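Local coordinates for protein endoglucanase (Ganoderma lucidum, PDB 5D8Z) that probably hydrolyses internal beta-1,4-glucosidic bonds of cellulose and related glucans, as a family 5 glycoside hydrolase with a TIM-barrel fold, at residues Q62-H65 with F66-D70; T287-C290 with Q291-A294. All coordinates share one frame; numbering follows the deposited sequence.

Contact 1: residues Q62-H65 with F66-D70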
# COMPACT_ATOMS: atom_id res chain seq x y z
N GLN A 62 -3.55 -0.53 -18.11
CA GLN A 62 -2.35 -0.54 -17.27
C GLN A 62 -2.16 -1.88 -16.52
O GLN A 62 -1.06 -2.45 -16.50
CB GLN A 62 -2.41 0.63 -16.25
CG GLN A 62 -2.17 2.04 -16.84
CD GLN A 62 -1.98 3.13 -15.78
OE1 GLN A 62 -1.61 2.85 -14.63
NE2 GLN A 62 -2.21 4.38 -16.16
N MET A 63 -3.23 -2.39 -15.92
CA MET A 63 -3.17 -3.62 -15.14
C MET A 63 -3.16 -4.84 -16.06
O MET A 63 -2.34 -5.73 -15.85
CB MET A 63 -4.27 -3.67 -14.07
CG MET A 63 -4.05 -2.63 -12.98
SD MET A 63 -5.19 -2.50 -11.59
CE MET A 63 -6.78 -2.49 -12.40
N LYS A 64 -4.00 -4.89 -17.10
CA LYS A 64 -3.86 -5.97 -18.10
C LYS A 64 -2.40 -6.14 -18.52
O LYS A 64 -1.87 -7.23 -18.62
CB LYS A 64 -4.69 -5.70 -19.36
CG LYS A 64 -5.99 -6.49 -19.50
CD LYS A 64 -5.81 -7.78 -20.31
CE LYS A 64 -5.79 -7.58 -21.83
NZ LYS A 64 -7.14 -7.30 -22.39
N HIS A 65 -1.75 -5.01 -18.74
CA HIS A 65 -0.42 -5.01 -19.29
C HIS A 65 0.56 -5.45 -18.22
O HIS A 65 1.39 -6.32 -18.45
CB HIS A 65 -0.09 -3.60 -19.81
CG HIS A 65 1.35 -3.28 -19.81
ND1 HIS A 65 2.27 -3.97 -20.59
CD2 HIS A 65 2.06 -2.36 -19.12
CE1 HIS A 65 3.47 -3.47 -20.38
NE2 HIS A 65 3.37 -2.49 -19.49
N PHE A 66 0.46 -4.86 -17.04
CA PHE A 66 1.40 -5.17 -16.00
C PHE A 66 1.39 -6.67 -15.68
O PHE A 66 2.44 -7.22 -15.35
CB PHE A 66 1.11 -4.34 -14.75
CG PHE A 66 1.66 -2.93 -14.78
CD1 PHE A 66 2.99 -2.68 -15.08
CD2 PHE A 66 0.86 -1.86 -14.48
CE1 PHE A 66 3.50 -1.39 -15.10
CE2 PHE A 66 1.36 -0.58 -14.48
CZ PHE A 66 2.68 -0.33 -14.79
N VAL A 67 0.23 -7.32 -15.78
CA VAL A 67 0.17 -8.77 -15.59
C VAL A 67 0.68 -9.46 -16.84
O VAL A 67 1.71 -10.12 -16.80
CB VAL A 67 -1.27 -9.31 -15.31
CG1 VAL A 67 -1.26 -10.84 -15.20
CG2 VAL A 67 -1.85 -8.71 -14.03
N ASP A 68 -0.02 -9.28 -17.96
CA ASP A 68 0.21 -10.12 -19.14
C ASP A 68 1.60 -10.04 -19.74
O ASP A 68 2.11 -11.04 -20.28
CB ASP A 68 -0.84 -9.84 -20.21
CG ASP A 68 -2.25 -10.26 -19.76
OD1 ASP A 68 -2.39 -10.76 -18.62
OD2 ASP A 68 -3.22 -10.07 -20.54
N ASP A 69 2.23 -8.88 -19.65
CA ASP A 69 3.54 -8.69 -20.27
C ASP A 69 4.66 -8.66 -19.22
O ASP A 69 5.78 -9.01 -19.52
CB ASP A 69 3.56 -7.40 -21.13
CG ASP A 69 2.35 -7.30 -22.09
OD1 ASP A 69 1.98 -8.34 -22.70
OD2 ASP A 69 1.75 -6.18 -22.21
N ASP A 70 4.40 -8.21 -18.00
CA ASP A 70 5.50 -7.94 -17.06
C ASP A 70 5.62 -8.91 -15.89
O ASP A 70 6.66 -8.97 -15.24
CB ASP A 70 5.37 -6.51 -16.52
CG ASP A 70 5.83 -5.45 -17.49
OD1 ASP A 70 6.66 -5.78 -18.38
OD2 ASP A 70 5.38 -4.29 -17.36
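His65 and Asp69, one helical turn apart, are joined by a hydrogen bond from ND1 of His65 to OD2 of Asp69, 2.8 Å long and nearly straight at 174°. The oxygen lies at the imidazole edge, in the ring plane, and offers its anti lone pair; ring and carboxylate planes are turned 51° apart. With CG of His65 anti to the backbone N (chi1 154°), the ring swings toward the C-terminal end of the helix and meets the aspartate there. NE2 is hydrogen-bonded to OD2 of Asp333, so both ring nitrogens are engaged, and Trp331 stacks on the ring. Were this side chain cut back to an alanine, the Asp69 and Asp333 carboxylates would probably lose their shared partner and a gap would be likely beside Trp331. Among the other charged groups, Asp70 OD2 stands 3.4 Å from His65 NE2 at a poor angle for bonding. The bent Lys64 chain brings CD within 3.5 Å of Asp68 OD2, yet its NZ stays 5.1 Å from that oxygen, so any attraction between the charges is probably weak.

The rings of His65 and Phe66 meet obliquely, with CD2 of the histidine over the rim of one phenylalanine face. Phe66 also packs against Phe75 and Ala311 of the barrel strands.

Backbone bonds run from Val67 N to Met63 O (3.0 Å), Asp68 N to Lys64 O (2.8 Å) and Asp69 N to His65 O (2.9 Å). This i to i+4 ladder, with a His-carboxylate bond at its close, forms the end of helix 59-68 on the outside of the TIM barrel.

Contact 2: residues T287-C290 with Q291-A294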
# COMPACT_ATOMS: atom_id res chain seq x y z
N THR A 287 20.61 0.91 -11.12
CA THR A 287 21.58 0.07 -10.47
C THR A 287 21.09 -0.18 -9.05
O THR A 287 20.89 -1.33 -8.69
CB THR A 287 23.07 0.54 -10.60
OG1 THR A 287 23.76 0.33 -9.37
CG2 THR A 287 23.24 2.02 -11.02
N PHE A 288 20.79 0.85 -8.28
CA PHE A 288 20.44 0.64 -6.86
C PHE A 288 19.13 -0.10 -6.60
O PHE A 288 19.00 -0.78 -5.61
CB PHE A 288 20.39 1.96 -6.10
CG PHE A 288 21.74 2.52 -5.74
CD1 PHE A 288 22.63 1.78 -4.98
CD2 PHE A 288 22.09 3.81 -6.11
CE1 PHE A 288 23.86 2.31 -4.62
CE2 PHE A 288 23.31 4.35 -5.76
CZ PHE A 288 24.20 3.60 -5.01
N MET A 289 18.14 0.05 -7.46
CA MET A 289 16.85 -0.62 -7.26
C MET A 289 16.97 -2.11 -7.57
O MET A 289 16.31 -2.94 -6.94
CB MET A 289 15.79 0.00 -8.18
CG MET A 289 14.45 -0.70 -8.23
SD MET A 289 13.67 -0.69 -6.63
CE MET A 289 13.23 1.04 -6.58
N CYS A 290 17.79 -2.45 -8.56
CA CYS A 290 17.95 -3.86 -8.94
C CYS A 290 18.63 -4.61 -7.82
O CYS A 290 18.30 -5.79 -7.55
CB CYS A 290 18.71 -3.99 -10.26
SG CYS A 290 17.62 -4.01 -11.72
N GLN A 291 19.54 -3.90 -7.16
CA GLN A 291 20.19 -4.41 -5.97
C GLN A 291 19.14 -4.72 -4.89
O GLN A 291 19.05 -5.87 -4.42
CB GLN A 291 21.30 -3.46 -5.48
CG GLN A 291 22.50 -3.44 -6.44
CD GLN A 291 23.61 -2.46 -6.07
OE1 GLN A 291 23.47 -1.53 -5.25
NE2 GLN A 291 24.76 -2.67 -6.69
N GLN A 292 18.31 -3.74 -4.53
CA GLN A 292 17.26 -3.93 -3.51
C GLN A 292 16.29 -5.07 -3.84
O GLN A 292 15.84 -5.77 -2.94
CB GLN A 292 16.47 -2.64 -3.29
CG GLN A 292 15.24 -2.79 -2.39
CD GLN A 292 14.51 -1.46 -2.14
OE1 GLN A 292 13.49 -1.19 -2.75
NE2 GLN A 292 15.05 -0.65 -1.24
N VAL A 293 15.96 -5.24 -5.11
CA VAL A 293 14.98 -6.24 -5.53
C VAL A 293 15.61 -7.62 -5.55
O VAL A 293 14.94 -8.62 -5.22
CB VAL A 293 14.42 -5.92 -6.93
CG1 VAL A 293 13.53 -7.04 -7.45
CG2 VAL A 293 13.64 -4.60 -6.89
N ALA A 294 16.89 -7.68 -5.92
CA ALA A 294 17.66 -8.93 -5.88
C ALA A 294 17.72 -9.45 -4.43
O ALA A 294 17.39 -10.62 -4.16
CB ALA A 294 19.05 -8.71 -6.44
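Thr287 to Ala294 form regular alpha-helix, with i to i+4 backbone bonds from Gln291 N to Thr287 O (3.3 Å), Gln292 N to Phe288 O (3.2 Å), Val293 N to Met289 O (3.0 Å) and Ala294 N to Cys290 O (2.9 Å). Gln291 reaches back along the helix: CG sits beside its own backbone N (chi1 -69°) and the chain runs extended, alongside Phe288 and pointing the same way. Its OE1 comes 3.4 Å from Phe288 CD1, obliquely to the ring, with amide and ring planes 73° apart; the same oxygen takes a weak hydrogen bond from Asn252 ND2. The Met289 chain, bent at chi2 and chi3, crosses Val293 and sets SD 3.9 Å from Val293 CG2, an apolar contact.

Cys290 is linked by a disulfide to Cys340, which ties this helix covalently to helix 335-341. Met289 packs on Leu336 and Leu341 of that same helix, so bond and apolar packing work on one interface, while Phe288 and Met289 also touch Leu238. Helix 283-298 is the crossover of a beta-alpha-beta unit, connecting barrel strand 272-277 to strand 303-312 on the outside of the barrel.

In the fold
From the N terminus, the chain lays down strand 24-30 and then helix 59-68, whose end holds contact 1 before strand 74-79 begins. Five more barrel strands follow in order up to 272-277, after which helix 283-298 carries contact 2 and leads into strand 303-312. Both contacts are local: contact 1 spans the end of helix 59-68 and the two residues after it, contact 2 lies inside helix 283-298. Neither closes a long loop; they come in series, neither nesting nor crossing. The centres of contacts 1 and 2 lie 21 Å apart. The C-terminal region draws near both: Trp331 and Asp333 meet contact 1, and helix 335-341 meets contact 2. Strand 303-312, beside strand 24-30, helps close the barrel between them.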